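Local atomic coordinates of methyltransferase (Streptomyces regensis, PDB entry 5N5D), a protein that probably transfers a methyl group from bound S-adenosylmethionine to an oxygen atom of a precursor during the biosynthesis of tomaymycin. Residues A[44-47]-A[48-51]; A[123-126]-A[127-130]; A[189-192]-A[193-197]. All coordinates share one frame; numbering follows the deposited sequence. Where two conformers were deposited one is given.

Interaction 1: residues A[44-47]-A[48-51]; sequences AVSA and PQGK. With SAM (S-adenosylmethionine), chain H.
Gly-50 N donates to Ser-46 O over 2.8 Å, nearly straight at hydrogen (170°), and this bond opens helix 47-60. Ser-46 is the N-cap of that helix and forms a capping box with Gln-49, in which each residue's side chain takes the other's backbone N-H. Turned between its own backbone N and carbonyl carbon (chi1 69°), Ser-46 OG is brought to Gln-49 N and accepts from it at 3.2 Å. In return Gln-49 OE1 accepts from Ser-46 N at 3.0 Å, the donor standing above the amide carbonyl plane, 44° out of it. Gln-49 CG, beside its own backbone N, comes within 3.1 Å of Ser-46 OG. Lys-51 N then carries the helical pattern to Ala-47 O at 2.9 Å. One residue before the cap, Val-45 N donates to SAM O at 2.9 Å, so one carboxylate oxygen of the cofactor is bonded by the Val-45 backbone, while Val-45 CG2 packs on Gly-50 CA at 3.7 Å. The amine of Lys-51 leads away from the cap to Ala-205 O and Thr-204 OG1 of the second subunit. Chemically, the N-H of Gln-49, which has no earlier turn to bond to, is met by Ser-46 OG, and that of Ser-46 by Gln-49 OE1; the capped helix start thus directly follows the residue whose N-H binds the cofactor.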
loop_
_atom_site.group_PDB
_atom_site.type_symbol
_atom_site.label_atom_id
_atom_site.label_comp_id
_atom_site.label_asym_id
_atom_site.label_seq_id
_atom_site.Cartn_x
_atom_site.Cartn_y
_atom_site.Cartn_z
ATOM N N ALA A 44 4.752 16.120 -7.235
ATOM C CA ALA A 44 3.502 15.431 -6.961
ATOM C C ALA A 44 3.698 13.920 -6.938
ATOM O O ALA A 44 4.583 13.375 -7.603
ATOM C CB ALA A 44 2.458 15.786 -8.016
ATOM N N VAL A 45 2.856 13.243 -6.162
ATOM C CA VAL A 45 2.770 11.793 -6.274
ATOM C C VAL A 45 2.494 11.447 -7.732
ATOM O O VAL A 45 1.848 12.211 -8.465
ATOM C CB VAL A 45 1.691 11.200 -5.351
ATOM C CG1 VAL A 45 2.048 11.436 -3.884
ATOM C CG2 VAL A 45 0.319 11.775 -5.678
ATOM N N SER A 46 2.999 10.297 -8.158
ATOM C CA SER A 46 2.694 9.762 -9.472
ATOM C C SER A 46 1.227 9.351 -9.545
ATOM O O SER A 46 0.522 9.266 -8.539
ATOM C CB SER A 46 3.567 8.548 -9.761
ATOM O OG SER A 46 3.182 7.479 -8.913
ATOM N N ALA A 47 0.767 9.051 -10.758
ATOM C CA ALA A 47 -0.608 8.582 -10.895
ATOM C C ALA A 47 -0.846 7.292 -10.119
ATOM O O ALA A 47 -1.837 7.226 -9.370
ATOM C CB ALA A 47 -0.960 8.436 -12.380
ATOM N N PRO A 48 -0.005 6.258 -10.227
ATOM C CA PRO A 48 -0.256 5.042 -9.431
ATOM C C PRO A 48 -0.230 5.301 -7.936
ATOM O O PRO A 48 -1.002 4.688 -7.185
ATOM C CB PRO A 48 0.875 4.098 -9.865
ATOM C CG PRO A 48 1.325 4.608 -11.202
ATOM C CD PRO A 48 1.156 6.095 -11.120
ATOM N N GLN A 49 0.638 6.214 -7.486
ATOM C CA GLN A 49 0.731 6.552 -6.065
ATOM C C GLN A 49 -0.488 7.330 -5.585
ATOM O O GLN A 49 -0.991 7.089 -4.477
ATOM C CB GLN A 49 1.989 7.381 -5.814
ATOM C CG GLN A 49 3.288 6.632 -5.933
ATOM C CD GLN A 49 4.500 7.563 -5.902
ATOM O OE1 GLN A 49 4.363 8.793 -5.955
ATOM N NE2 GLN A 49 5.683 6.981 -5.824
ATOM N N GLY A 50 -0.938 8.309 -6.372
ATOM C CA GLY A 50 -2.157 9.008 -6.027
ATOM C C GLY A 50 -3.345 8.070 -5.980
ATOM O O GLY A 50 -4.178 8.156 -5.078
ATOM N N LYS A 51 -3.423 7.141 -6.937
ATOM C CA LYS A 51 -4.493 6.148 -6.918
ATOM C C LYS A 51 -4.408 5.285 -5.664
ATOM O O LYS A 51 -5.434 4.946 -5.061
ATOM C CB LYS A 51 -4.426 5.286 -8.183
ATOM C CG LYS A 51 -5.552 4.258 -8.334
ATOM C CD LYS A 51 -6.809 4.869 -8.905
ATOM C CE LYS A 51 -7.933 3.835 -9.090
ATOM N NZ LYS A 51 -7.885 3.079 -10.383
HETATM N N SAM H . 1.166 16.362 -1.872
HETATM C CA SAM H . 1.468 16.996 -3.171
HETATM C C SAM H . 1.111 16.022 -4.341
HETATM O O SAM H . 1.455 14.827 -4.201
HETATM O OXT SAM H . 0.514 16.496 -5.330
HETATM C CB SAM H . 2.960 17.396 -3.253
HETATM C CG SAM H . 3.416 18.147 -2.007
HETATM S SD SAM H . 5.105 18.726 -2.299
HETATM C CE SAM H . 6.002 17.229 -2.128
HETATM C "C5'" SAM H . 5.547 19.504 -0.708
HETATM C "C4'" SAM H . 4.764 20.773 -0.435
HETATM O "O4'" SAM H . 4.882 21.155 0.953
HETATM C "C3'" SAM H . 5.202 21.986 -1.267
HETATM O "O3'" SAM H . 4.083 22.496 -1.984
HETATM C "C2'" SAM H . 5.762 22.961 -0.220
HETATM O "O2'" SAM H . 5.521 24.325 -0.545
HETATM C "C1'" SAM H . 4.964 22.560 1.014
HETATM N N9 SAM H . 5.575 22.927 2.286
HETATM C C8 SAM H . 6.903 22.882 2.617
HETATM N N7 SAM H . 7.156 23.212 3.861
HETATM C C5 SAM H . 5.903 23.494 4.386
HETATM C C6 SAM H . 5.479 23.882 5.671
HETATM N N6 SAM H . 6.311 24.067 6.703
HETATM N N1 SAM H . 4.153 24.065 5.867
HETATM C C2 SAM H . 3.319 23.876 4.840
HETATM N N3 SAM H . 3.604 23.512 3.585
HETATM C C4 SAM H . 4.921 23.331 3.423
#

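Interaction 2: residues A[123-126]-A[127-130]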
loop_
_atom_site.group_PDB
_atom_site.type_symbol
_atom_site.label_atom_id
_atom_site.label_comp_id
_atom_site.label_asym_id
_atom_site.label_seq_id
_atom_site.Cartn_x
_atom_site.Cartn_y
_atom_site.Cartn_z
ATOM N N LEU A 123 2.997 23.786 11.050
ATOM C CA LEU A 123 3.055 23.717 12.507
ATOM C C LEU A 123 2.307 24.867 13.170
ATOM O O LEU A 123 1.948 24.758 14.349
ATOM C CB LEU A 123 4.509 23.679 12.985
ATOM C CG LEU A 123 5.269 22.374 12.730
ATOM C CD1 LEU A 123 6.674 22.457 13.301
ATOM C CD2 LEU A 123 4.545 21.150 13.291
ATOM N N ASP A 124 2.060 25.961 12.445
ATOM C CA ASP A 124 1.202 27.023 12.960
ATOM C C ASP A 124 -0.272 26.690 12.778
ATOM O O ASP A 124 -1.097 27.051 13.624
ATOM C CB ASP A 124 1.515 28.347 12.255
ATOM C CG ASP A 124 2.902 28.879 12.574
ATOM O OD1 ASP A 124 3.449 28.539 13.643
ATOM O OD2 ASP A 124 3.440 29.662 11.757
ATOM N N ILE A 125 -0.613 25.991 11.695
ATOM C CA ILE A 125 -2.014 25.741 11.371
ATOM C C ILE A 125 -2.548 24.535 12.132
ATOM O O ILE A 125 -3.692 24.545 12.600
ATOM C CB ILE A 125 -2.165 25.568 9.849
ATOM C CG1 ILE A 125 -1.926 26.909 9.156
ATOM C CG2 ILE A 125 -3.544 25.015 9.495
ATOM C CD1 ILE A 125 -1.446 26.785 7.741
ATOM N N LEU A 126 -1.747 23.479 12.257
ATOM C CA LEU A 126 -2.229 22.227 12.840
ATOM C C LEU A 126 -2.917 22.399 14.191
ATOM O O LEU A 126 -4.000 21.822 14.381
ATOM C CB LEU A 126 -1.054 21.242 12.926
ATOM C CG LEU A 126 -0.646 20.645 11.570
ATOM C CD1 LEU A 126 0.759 20.045 11.608
ATOM C CD2 LEU A 126 -1.650 19.596 11.133
ATOM N N PRO A 127 -2.384 23.155 15.153
ATOM C CA PRO A 127 -3.117 23.294 16.425
ATOM C C PRO A 127 -4.504 23.889 16.265
ATOM O O PRO A 127 -5.386 23.603 17.087
ATOM C CB PRO A 127 -2.203 24.193 17.274
ATOM C CG PRO A 127 -1.178 24.734 16.352
ATOM C CD PRO A 127 -1.052 23.777 15.215
ATOM N N THR A 128 -4.735 24.698 15.224
ATOM C CA THR A 128 -6.044 25.310 15.007
ATOM C C THR A 128 -7.077 24.315 14.508
ATOM O O THR A 128 -8.266 24.654 14.455
ATOM C CB THR A 128 -5.960 26.465 14.001
ATOM O OG1 THR A 128 -5.885 25.949 12.663
ATOM C CG2 THR A 128 -4.748 27.353 14.275
ATOM N N LEU A 129 -6.654 23.111 14.137
ATOM C CA LEU A 129 -7.552 22.092 13.618
ATOM C C LEU A 129 -8.108 21.180 14.701
ATOM O O LEU A 129 -8.982 20.355 14.408
ATOM C CB LEU A 129 -6.825 21.250 12.563
ATOM C CG LEU A 129 -6.210 22.030 11.396
ATOM C CD1 LEU A 129 -5.608 21.062 10.397
ATOM C CD2 LEU A 129 -7.231 22.941 10.715
ATOM N N ASP A 130 -7.637 21.303 15.941
ATOM C CA ASP A 130 -8.112 20.450 17.024
ATOM C C ASP A 130 -9.415 21.050 17.544
ATOM O O ASP A 130 -9.468 21.709 18.583
ATOM C CB ASP A 130 -7.051 20.331 18.111
ATOM C CG ASP A 130 -7.287 19.153 19.034
ATOM O OD1 ASP A 130 -8.324 18.474 18.885
ATOM O OD2 ASP A 130 -6.428 18.902 19.904
#
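Leu-126 CD2 and Leu-129 CD1 meet at 4.3 Å, forming the apolar centre of a tight turn that follows helix 122-125 in the Rossmann-like methyltransferase fold. Both leucines are buried, and both rest on Leu-66 of strand 64-68; Leu-126 also touches Ile-92, and Leu-129 touches Val-90, both of strand 88-93. The turn is therefore packed against the central sheet, and Tyr-152 of helix 149-158 also touches Leu-126. Leu-129 reaches inward with CG beside its own backbone N (chi1 -56°), which brings CB and CG near the Leu-126 carbonyl oxygen.

Outward from this pair the ring of Pro-127 lies along the preceding helical turn. Pro-127 CD is 3.3 Å from Leu-123 O, and Pro-127 CG is 3.6 Å from Asp-124 O. Lacking an N-H, the proline gives Leu-123 O no backbone donor at this position, and its ring carbon takes the place beside that oxygen. With a glycine here the ring's contacts with Trp-155 and with both carbonyl oxygens would be gone, and the backbone would probably be freer to turn between Leu-126 and Thr-128.

At the polar edge the main-chain bonds span three residues. Leu-129 N donates to Leu-126 O at 3.0 Å, from well above the carbonyl plane. Asp-130, at the end of the turn, has its carboxylate in a salt bridge with Lys-158. Ile-125 O is gripped twice by Thr-128: Thr-128 N approaches Ile-125 O at 2.8 Å from above the carbonyl plane, with a bent 135° angle at hydrogen, whereas the hydroxyl Thr-128 OG1 donates to Ile-125 O in the carbonyl plane, on a lone pair, at 2.6 Å.

Interaction 3: residues A[189-192]-A[193-197]; sequences GVRR and FHEML
Val-190 and His-194, four residues apart on helix 185-198, stand side by side and point the same way, with Val-190 CG1 3.7 Å from His-194 CE1. The imidazole is turned edge-on to Val-190 O, which lies near the ring plane and accepts from His-194 ND1 at 2.9 Å (163° at hydrogen). This bond and that of NE2 to Ser-207 OG hold the ring's turn; backbone His-194 N shares Val-190 O from the opposite face of the carbonyl plane. Phe-17 of the second subunit stacks on the ring. Phe-193 packs on Thr-220 of strand 217-224 and meets Phe-153 of helix 149-158 edge-to-face.

On another side of the helix Glu-195 crosses two arginines. Arg-192, three residues back, meets it at about a right angle: bent at chi2 and chi3, its chain brings Arg-192 NH1 within 3.0 Å of Glu-195 OE1, which lies at the guanidinium edge and uses its anti lone pair, the two planes being 57° apart. Arg-191, four back, crosses obliquely, its guanidinium plane 88° from the carboxylate plane; its salt bridge is long, Arg-191 NH2 to Glu-195 OE2 4.0 Å, with no N-H aimed at the oxygen. A water links Arg-191 NE to OE2, while NH1 bonds Val-177 O. A second water joins Arg-192 NE to OE1. This salt-bridge network implies that Glu-195 is probably kept ionised by two positive charges, one engaged directly and one chiefly through charge and water.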
loop_
_atom_site.group_PDB
_atom_site.type_symbol
_atom_site.label_atom_id
_atom_site.label_comp_id
_atom_site.label_asym_id
_atom_site.label_seq_id
_atom_site.Cartn_x
_atom_site.Cartn_y
_atom_site.Cartn_z
ATOM N N GLY A 189 15.039 13.927 10.680
ATOM C CA GLY A 189 13.617 13.928 10.988
ATOM C C GLY A 189 12.944 12.607 10.660
ATOM O O GLY A 189 12.124 12.104 11.438
ATOM N N VAL A 190 13.278 12.027 9.505
ATOM C CA VAL A 190 12.709 10.738 9.136
ATOM C C VAL A 190 13.188 9.658 10.097
ATOM O O VAL A 190 12.417 8.783 10.498
ATOM C CB VAL A 190 13.051 10.399 7.674
ATOM C CG1 VAL A 190 12.605 8.973 7.318
ATOM C CG2 VAL A 190 12.384 11.404 6.737
ATOM N N ARG A 191 14.462 9.709 10.488
ATOM C CA ARG A 191 14.970 8.739 11.454
ATOM C C ARG A 191 14.258 8.885 12.790
ATOM O O ARG A 191 13.821 7.892 13.388
ATOM C CB ARG A 191 16.477 8.916 11.622
ATOM C CG ARG A 191 17.293 8.453 10.417
ATOM C CD ARG A 191 18.782 8.700 10.613
ATOM N NE ARG A 191 19.286 8.157 11.874
ATOM C CZ ARG A 191 19.689 6.902 12.051
ATOM N NH1 ARG A 191 19.644 6.023 11.060
ATOM N NH2 ARG A 191 20.134 6.516 13.235
ATOM N N ARG A 192 14.134 10.122 13.277
ATOM C CA ARG A 192 13.427 10.368 14.531
ATOM C C ARG A 192 12.008 9.814 14.474
ATOM O O ARG A 192 11.514 9.230 15.446
ATOM C CB ARG A 192 13.410 11.872 14.817
ATOM C CG ARG A 192 12.660 12.323 16.070
ATOM C CD ARG A 192 13.554 12.362 17.284
ATOM N NE ARG A 192 13.891 11.019 17.731
ATOM C CZ ARG A 192 13.183 10.311 18.605
ATOM N NH1 ARG A 192 13.587 9.093 18.936
ATOM N NH2 ARG A 192 12.079 10.808 19.155
ATOM N N PHE A 193 11.340 9.989 13.333
ATOM C CA PHE A 193 9.970 9.512 13.170
ATOM C C PHE A 193 9.899 7.992 13.275
ATOM O O PHE A 193 9.027 7.443 13.961
ATOM C CB PHE A 193 9.448 10.020 11.824
ATOM C CG PHE A 193 8.252 9.282 11.287
ATOM C CD1 PHE A 193 7.072 9.214 12.004
ATOM C CD2 PHE A 193 8.305 8.697 10.035
ATOM C CE1 PHE A 193 5.970 8.550 11.486
ATOM C CE2 PHE A 193 7.206 8.035 9.508
ATOM C CZ PHE A 193 6.042 7.960 10.237
ATOM N N HIS A 194 10.816 7.292 12.606
ATOM C CA HIS A 194 10.822 5.834 12.677
ATOM C C HIS A 194 11.172 5.361 14.078
ATOM O O HIS A 194 10.630 4.356 14.551
ATOM C CB HIS A 194 11.786 5.254 11.639
ATOM C CG HIS A 194 11.216 5.243 10.262
ATOM N ND1 HIS A 194 11.100 6.383 9.498
ATOM C CD2 HIS A 194 10.679 4.240 9.529
ATOM C CE1 HIS A 194 10.532 6.080 8.344
ATOM N NE2 HIS A 194 10.273 4.785 8.336
ATOM N N GLU A 195 12.066 6.080 14.756
ATOM C CA GLU A 195 12.376 5.766 16.147
ATOM C C GLU A 195 11.157 5.951 17.049
ATOM O O GLU A 195 10.933 5.156 17.973
ATOM C CB GLU A 195 13.535 6.640 16.618
ATOM C CG GLU A 195 14.861 6.267 15.993
ATOM C CD GLU A 195 15.930 7.314 16.222
ATOM O OE1 GLU A 195 15.716 8.233 17.053
ATOM O OE2 GLU A 195 16.973 7.222 15.551
ATOM N N MET A 196 10.365 7.004 16.814
ATOM C CA MET A 196 9.131 7.188 17.570
ATOM C C MET A 196 8.186 6.014 17.365
ATOM O O MET A 196 7.576 5.523 18.322
ATOM C CB MET A 196 8.443 8.493 17.165
ATOM C CG MET A 196 9.197 9.750 17.541
ATOM S SD MET A 196 8.572 11.215 16.685
ATOM C CE MET A 196 7.014 11.478 17.521
ATOM N N LEU A 197 8.049 5.550 16.123
ATOM C CA LEU A 197 7.212 4.385 15.855
ATOM C C LEU A 197 7.718 3.157 16.603
ATOM O O LEU A 197 6.922 2.416 17.194
ATOM C CB LEU A 197 7.150 4.116 14.351
ATOM C CG LEU A 197 6.261 5.064 13.550
ATOM C CD1 LEU A 197 6.536 4.902 12.060
ATOM C CD2 LEU A 197 4.780 4.803 13.876
HETATM O O HOH W 1 18.845 9.133 14.589
HETATM O O HOH W 2 16.737 10.767 16.856
#

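Along the chain the three contacts follow in series: a helix start at 47-60, the end of helix 122-125 with the following turn, and the middle of helix 185-198. Interactions 1 and 2 lie on opposite sides of the chain's centre, with centres about 26 Å apart; interaction 3 is about 24 Å from the first and 21 Å from the second, centre to centre, and no two touch. The mixed sheet is shared by interactions 2 and 3: the former packs on strands 64-68 and 88-93, the latter on strand 217-224. Interaction 1 touches both the cofactor and strand 203-211 of the second subunit; interaction 3 meets that subunit's helix 6-21 but not the cofactor.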